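Local coordinates for nigritoxine (Vibrio nigripulchritudo, PDB 5M41), which is a bacterial toxin active against crustaceans and insects, at residues A605-T608 against Y609-K613; F633-K637 against N638-L642. All coordinates share one frame; numbering follows the deposited sequence.

Both contacts are local, and they are in series along the chain. Contact 1 lies within helix 603-614. Contact 2 is a turn in the loop between helix 625-632 and strand 649-652, and it folds back onto helix 603-614. Their centres are 11 Å apart. The ring of F640 from contact 2 packs on contact 1, with F640 CZ 3.3 Å from A605 CB. A probable hydrogen bond of 3.2 Å joins L642 N to T608 OG1. Next to it, L642 CD1 rests 3.7 Å from E611 CG. The magnesium site of V189, E192 and D195 belongs to a separate part of the chain, and neither contact contributes to it.

Contact 1. Residues A605-T608 against Y609-K613; sequences AFLT and YIEGK
The F606 ring carries I610 over one face. I610 CG1 stands 3.8 Å from the ring centroid, only 14° off the normal, a CH-pi contact displaced toward the rim. Its closest ring atom is F606 CZ, at 3.7 Å from I610 CG1. With F606 CG anti to the backbone N (chi1 -177°), the ring leans along the helix and comes under the residue one turn on. Y609 has K613 CG over one face of its ring, 3.3 Å above the plane and off centre. The rings of F582 and F618 also meet Y609, and its OH is hydrogen-bonded to E625.

L607 and E611 form the next pair along the helix. L607 CD1 touches E611 CG at 3.7 Å. The E611 chain bends at chi2 (-66°), and its carboxylate turns to a salt bridge with K614. T608 OG1 bonds back to N604 O.

The backbone bonds are those of a regular alpha-helix. Y609 N binds A605 O at 2.9 Å. I610 N binds F606 O, also at 2.9 Å. G612 N to T608 O is slightly longer, at 3.0 Å.

Helices 688-704 and 719-731 pack on the apolar side, with I694 and V729 both touching I610. Helix 625-632 adds W628 against T608 and L629 against Y609. The chemistry implies a buried helix packed between neighbouring helices and the F640 loop. Toward its C-terminal end, the partly exposed E611 and K613 direct their charges to K614 and D687.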
ATOM      1  N   ALA A 605       2.989   6.557 -32.603  1.00 43.41           N
ATOM      2  CA  ALA A 605       2.284   6.727 -31.330  1.00 44.91           C
ATOM      3  C   ALA A 605       2.749   5.590 -30.422  1.00 44.00           C
ATOM      4  O   ALA A 605       3.115   5.832 -29.270  1.00 43.14           O
ATOM      5  CB  ALA A 605       0.769   6.704 -31.506  1.00 41.67           C
ATOM      6  N   PHE A 606       2.746   4.373 -30.980  1.00 41.84           N
ATOM      7  CA  PHE A 606       3.160   3.171 -30.264  1.00 42.46           C
ATOM      8  C   PHE A 606       4.631   3.299 -29.868  1.00 41.75           C
ATOM      9  O   PHE A 606       4.981   3.105 -28.707  1.00 40.29           O
ATOM     10  CB  PHE A 606       2.928   1.906 -31.122  1.00 41.46           C
ATOM     11  CG  PHE A 606       3.275   0.604 -30.412  1.00 41.81           C
ATOM     12  CD1 PHE A 606       2.422   0.060 -29.431  1.00 40.05           C
ATOM     13  CD2 PHE A 606       4.451  -0.085 -30.720  1.00 41.12           C
ATOM     14  CE1 PHE A 606       2.734  -1.136 -28.784  1.00 39.44           C
ATOM     15  CE2 PHE A 606       4.763  -1.283 -30.076  1.00 40.40           C
ATOM     16  CZ  PHE A 606       3.910  -1.812 -29.114  1.00 39.69           C
ATOM     17  N   LEU A 607       5.473   3.672 -30.836  1.00 42.33           N
ATOM     18  CA  LEU A 607       6.915   3.840 -30.591  1.00 44.69           C
ATOM     19  C   LEU A 607       7.166   4.809 -29.430  1.00 45.59           C
ATOM     20  O   LEU A 607       7.933   4.492 -28.507  1.00 47.09           O
ATOM     21  CB  LEU A 607       7.674   4.305 -31.860  1.00 43.52           C
ATOM     22  CG  LEU A 607       9.168   4.639 -31.715  1.00 46.12           C
ATOM     23  CD1 LEU A 607       9.961   3.450 -31.155  1.00 44.89           C
ATOM     24  CD2 LEU A 607       9.784   5.154 -33.023  1.00 44.47           C
ATOM     25  N   THR A 608       6.513   5.968 -29.478  1.00 45.54           N
ATOM     26  CA  THR A 608       6.719   7.013 -28.477  1.00 46.64           C
ATOM     27  C   THR A 608       6.264   6.511 -27.127  1.00 45.50           C
ATOM     28  O   THR A 608       6.994   6.636 -26.135  1.00 45.09           O
ATOM     29  CB  THR A 608       5.991   8.329 -28.832  1.00 46.69           C
ATOM     30  OG1 THR A 608       6.538   8.849 -30.051  1.00 48.21           O
ATOM     31  CG2 THR A 608       6.197   9.379 -27.734  1.00 47.05           C
ATOM     32  N   TYR A 609       5.073   5.929 -27.087  1.00 43.12           N
ATOM     33  CA  TYR A 609       4.559   5.461 -25.799  1.00 42.71           C
ATOM     34  C   TYR A 609       5.487   4.414 -25.184  1.00 42.55           C
ATOM     35  O   TYR A 609       5.854   4.530 -24.021  1.00 43.93           O
ATOM     36  CB  TYR A 609       3.105   4.978 -25.878  1.00 41.07           C
ATOM     37  CG  TYR A 609       2.603   4.425 -24.559  1.00 41.10           C
ATOM     38  CD1 TYR A 609       2.166   5.278 -23.538  1.00 40.92           C
ATOM     39  CD2 TYR A 609       2.597   3.052 -24.318  1.00 40.99           C
ATOM     40  CE1 TYR A 609       1.725   4.775 -22.322  1.00 41.65           C
ATOM     41  CE2 TYR A 609       2.157   2.532 -23.105  1.00 41.81           C
ATOM     42  CZ  TYR A 609       1.716   3.399 -22.113  1.00 41.83           C
ATOM     43  OH  TYR A 609       1.274   2.886 -20.902  1.00 44.57           O
ATOM     44  N   ILE A 610       5.891   3.426 -25.969  1.00 42.02           N
ATOM     45  CA  ILE A 610       6.703   2.334 -25.459  1.00 41.71           C
ATOM     46  C   ILE A 610       8.093   2.824 -25.008  1.00 44.12           C
ATOM     47  O   ILE A 610       8.562   2.443 -23.918  1.00 44.93           O
ATOM     48  CB  ILE A 610       6.773   1.164 -26.468  1.00 41.92           C
ATOM     49  CG1 ILE A 610       5.389   0.511 -26.603  1.00 41.28           C
ATOM     50  CG2 ILE A 610       7.814   0.109 -26.055  1.00 43.10           C
ATOM     51  CD1 ILE A 610       4.850  -0.151 -25.336  1.00 39.92           C
ATOM     52  N   GLU A 611       8.730   3.685 -25.804  1.00 42.08           N
ATOM     53  CA  GLU A 611      10.010   4.284 -25.411  1.00 45.30           C
ATOM     54  C   GLU A 611       9.868   5.052 -24.096  1.00 46.47           C
ATOM     55  O   GLU A 611      10.748   5.000 -23.253  1.00 47.85           O
ATOM     56  CB  GLU A 611      10.582   5.169 -26.520  1.00 46.62           C
ATOM     57  CG  GLU A 611      10.972   4.382 -27.767  1.00 47.10           C
ATOM     58  CD  GLU A 611      12.126   3.422 -27.510  1.00 49.74           C
ATOM     59  OE1 GLU A 611      13.156   3.879 -27.000  1.00 51.70           O
ATOM     60  OE2 GLU A 611      12.017   2.219 -27.819  1.00 49.75           O
ATOM     61  N   GLY A 612       8.735   5.718 -23.907  1.00 45.00           N
ATOM     62  CA  GLY A 612       8.456   6.395 -22.653  1.00 46.80           C
ATOM     63  C   GLY A 612       8.331   5.412 -21.502  1.00 46.88           C
ATOM     64  O   GLY A 612       8.982   5.575 -20.461  1.00 47.90           O
ATOM     65  N   LYS A 613       7.488   4.397 -21.685  1.00 46.48           N
ATOM     66  CA  LYS A 613       7.299   3.355 -20.679  1.00 47.74           C
ATOM     67  C   LYS A 613       8.575   2.547 -20.416  1.00 49.47           C
ATOM     68  O   LYS A 613       8.771   2.068 -19.300  1.00 50.80           O
ATOM     69  CB  LYS A 613       6.164   2.420 -21.059  1.00 46.44           C
ATOM     70  CG  LYS A 613       4.785   3.018 -20.856  1.00 48.59           C
ATOM     71  CD  LYS A 613       4.533   3.404 -19.402  1.00 49.79           C
ATOM     72  CE  LYS A 613       3.887   2.282 -18.612  1.00 47.33           C
ATOM     73  NZ  LYS A 613       3.286   2.797 -17.351  1.00 49.44           N
TER

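Contact 2. Residues F633-K637 against N638-L642; sequences FKTKK and NDFDL
T635 and F640, on either flank of the turn in sequence, make the tight part of the contact. The methyl CG2 of T635 sits over the centre of the F640 ring, 3.9 Å from the centroid and 7° off the normal, a clear CH-pi contact. T635 CG2 also reaches D639 CB at 3.7 Å. T635 OG1 is hydrogen-bonded to R631 O, and the methyl, anti to the backbone N, faces the ring. K637 O meets the ring edge in its plane, 3.6 Å from F640 CD2. A water also lies in plane at the ring edge. It accepts from F640 N at 2.8 Å and lies close to K637 O and L642 O, so it bridges the backbone.

The other side is looser and wet. K636 and D639 run side by side, but K636 NZ and D639 OD2 stay 6.1 Å apart. Another water links K636 N to D639 OD2 instead. The exposed K637 extends alongside N638 to a salt bridge with D647.

D639 N closes the loop on K636 O at 3.0 Å. The backbone angles of K637 and N638 make this a type I beta turn, K636 to D639.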
ATOM      1  N   PHE A 633      -5.089  10.475 -29.047  1.00 45.53           N
ATOM      2  CA  PHE A 633      -6.218  10.316 -29.958  1.00 47.96           C
ATOM      3  C   PHE A 633      -6.519  11.563 -30.827  1.00 50.91           C
ATOM      4  O   PHE A 633      -7.301  11.477 -31.771  1.00 50.64           O
ATOM      5  CB  PHE A 633      -7.457   9.865 -29.176  1.00 47.14           C
ATOM      6  CG  PHE A 633      -7.345   8.455 -28.646  1.00 45.94           C
ATOM      7  CD1 PHE A 633      -7.607   7.365 -29.466  1.00 43.61           C
ATOM      8  CD2 PHE A 633      -6.952   8.223 -27.330  1.00 45.34           C
ATOM      9  CE1 PHE A 633      -7.503   6.076 -28.978  1.00 45.84           C
ATOM     10  CE2 PHE A 633      -6.811   6.931 -26.843  1.00 44.70           C
ATOM     11  CZ  PHE A 633      -7.086   5.853 -27.667  1.00 44.73           C
ATOM     12  N   LYS A 634      -5.872  12.688 -30.497  1.00 51.81           N
ATOM     13  CA  LYS A 634      -6.008  13.967 -31.197  1.00 54.21           C
ATOM     14  C   LYS A 634      -4.760  14.279 -32.002  1.00 55.30           C
ATOM     15  O   LYS A 634      -4.695  15.314 -32.663  1.00 58.66           O
ATOM     16  CB  LYS A 634      -6.206  15.100 -30.188  1.00 55.54           C
ATOM     17  CG  LYS A 634      -7.458  14.990 -29.330  1.00 56.77           C
ATOM     18  CD  LYS A 634      -7.321  15.875 -28.098  1.00 60.74           C
ATOM     19  CE  LYS A 634      -8.663  16.037 -27.402  1.00 61.21           C
ATOM     20  NZ  LYS A 634      -8.497  16.011 -25.928  1.00 64.62           N
ATOM     21  N   THR A 635      -3.771  13.386 -31.948  1.00 53.57           N
ATOM     22  CA  THR A 635      -2.463  13.628 -32.541  1.00 52.92           C
ATOM     23  C   THR A 635      -2.233  12.764 -33.784  1.00 54.78           C
ATOM     24  O   THR A 635      -2.442  11.553 -33.759  1.00 55.15           O
ATOM     25  CB  THR A 635      -1.351  13.391 -31.488  1.00 53.26           C
ATOM     26  OG1 THR A 635      -1.693  14.076 -30.274  1.00 52.56           O
ATOM     27  CG2 THR A 635       0.031  13.878 -31.997  1.00 53.18           C
ATOM     28  N   LYS A 636      -1.797  13.396 -34.870  1.00 55.61           N
ATOM     29  CA  LYS A 636      -1.493  12.690 -36.115  1.00 57.30           C
ATOM     30  C   LYS A 636      -0.162  11.926 -36.039  1.00 54.42           C
ATOM     31  O   LYS A 636       0.701  12.233 -35.207  1.00 53.58           O
ATOM     32  CB  LYS A 636      -1.463  13.667 -37.304  1.00 62.11           C
ATOM     33  CG  LYS A 636      -2.791  14.348 -37.657  1.00 67.68           C
ATOM     34  CD  LYS A 636      -2.483  15.674 -38.365  1.00 74.01           C
ATOM     35  CE  LYS A 636      -3.327  15.910 -39.609  1.00 78.18           C
ATOM     36  NZ  LYS A 636      -4.762  16.149 -39.287  1.00 76.34           N
ATOM     37  N   LYS A 637       0.001  10.954 -36.934  1.00 54.53           N
ATOM     38  CA  LYS A 637       1.127  10.000 -36.894  1.00 54.03           C
ATOM     39  C   LYS A 637       2.519  10.647 -36.850  1.00 55.70           C
ATOM     40  O   LYS A 637       3.406  10.183 -36.135  1.00 54.21           O
ATOM     41  CB  LYS A 637       1.026   8.992 -38.042  1.00 54.37           C
ATOM     42  CG  LYS A 637       0.966   9.643 -39.420  1.00 57.70           C
ATOM     43  CD  LYS A 637       0.694   8.652 -40.543  1.00 59.39           C
ATOM     44  CE  LYS A 637       0.675   9.371 -41.896  1.00 57.92           C
ATOM     45  NZ  LYS A 637       0.353   8.405 -42.972  1.00 60.18           N
ATOM     46  N   ASN A 638       2.707  11.738 -37.579  1.00 56.43           N
ATOM     47  CA  ASN A 638       4.023  12.368 -37.611  1.00 57.96           C
ATOM     48  C   ASN A 638       4.181  13.534 -36.631  1.00 57.34           C
ATOM     49  O   ASN A 638       5.142  14.286 -36.703  1.00 58.19           O
ATOM     50  CB  ASN A 638       4.400  12.734 -39.045  1.00 61.77           C
ATOM     51  CG  ASN A 638       4.397  11.515 -39.969  1.00 64.51           C
ATOM     52  OD1 ASN A 638       4.775  10.404 -39.563  1.00 59.74           O
ATOM     53  ND2 ASN A 638       3.966  11.713 -41.214  1.00 64.84           N
ATOM     54  N   ASP A 639       3.258  13.641 -35.680  1.00 56.10           N
ATOM     55  CA  ASP A 639       3.279  14.738 -34.702  1.00 56.80           C
ATOM     56  C   ASP A 639       3.562  14.297 -33.260  1.00 55.91           C
ATOM     57  O   ASP A 639       3.341  15.077 -32.322  1.00 55.89           O
ATOM     58  CB  ASP A 639       1.961  15.521 -34.742  1.00 58.91           C
ATOM     59  CG  ASP A 639       1.787  16.352 -36.025  1.00 61.70           C
ATOM     60  OD1 ASP A 639       2.782  16.732 -36.674  1.00 63.41           O
ATOM     61  OD2 ASP A 639       0.632  16.635 -36.374  1.00 63.41           O
ATOM     62  N   PHE A 640       4.045  13.068 -33.076  1.00 53.95           N
ATOM     63  CA  PHE A 640       4.494  12.596 -31.751  1.00 54.27           C
ATOM     64  C   PHE A 640       5.968  12.945 -31.534  1.00 55.96           C
ATOM     65  O   PHE A 640       6.670  13.246 -32.495  1.00 59.35           O
ATOM     66  CB  PHE A 640       4.279  11.085 -31.608  1.00 49.56           C
ATOM     67  CG  PHE A 640       2.832  10.687 -31.585  1.00 48.24           C
ATOM     68  CD1 PHE A 640       2.126  10.654 -30.388  1.00 47.07           C
ATOM     69  CD2 PHE A 640       2.176  10.346 -32.762  1.00 48.17           C
ATOM     70  CE1 PHE A 640       0.788  10.292 -30.365  1.00 47.96           C
ATOM     71  CE2 PHE A 640       0.831   9.975 -32.750  1.00 48.47           C
ATOM     72  CZ  PHE A 640       0.132   9.959 -31.550  1.00 47.87           C
ATOM     73  N   ASP A 641       6.438  12.897 -30.287  1.00 58.21           N
ATOM     74  CA  ASP A 641       7.845  13.203 -29.973  1.00 59.96           C
ATOM     75  C   ASP A 641       8.805  12.392 -30.843  1.00 59.48           C
ATOM     76  O   ASP A 641       9.846  12.889 -31.276  1.00 57.79           O
ATOM     77  CB  ASP A 641       8.142  12.945 -28.496  1.00 64.79           C
ATOM     78  CG  ASP A 641       9.601  13.233 -28.125  1.00 71.60           C
ATOM     79  OD1 ASP A 641       9.966  14.426 -28.014  1.00 78.97           O
ATOM     80  OD2 ASP A 641      10.378  12.268 -27.929  1.00 72.65           O
ATOM     81  N   LEU A 642       8.459  11.135 -31.102  1.00 55.51           N
ATOM     82  CA  LEU A 642       9.269  10.329 -31.986  1.00 55.68           C
ATOM     83  C   LEU A 642       8.578  10.227 -33.331  1.00 56.32           C
ATOM     84  O   LEU A 642       7.363   9.991 -33.406  1.00 55.40           O
ATOM     85  CB  LEU A 642       9.563   8.951 -31.379  1.00 52.45           C
ATOM     86  CG  LEU A 642      10.307   8.972 -30.047  1.00 53.32           C
ATOM     87  CD1 LEU A 642      10.600   7.543 -29.604  1.00 50.74           C
ATOM     88  CD2 LEU A 642      11.603   9.798 -30.108  1.00 53.86           C
TER
HETATM   89  O   HOH W   1      -1.228  16.242 -34.800  1.00 42.67           O
HETATM   90  O   HOH W   2       5.388  11.391 -34.865  1.00 35.79           O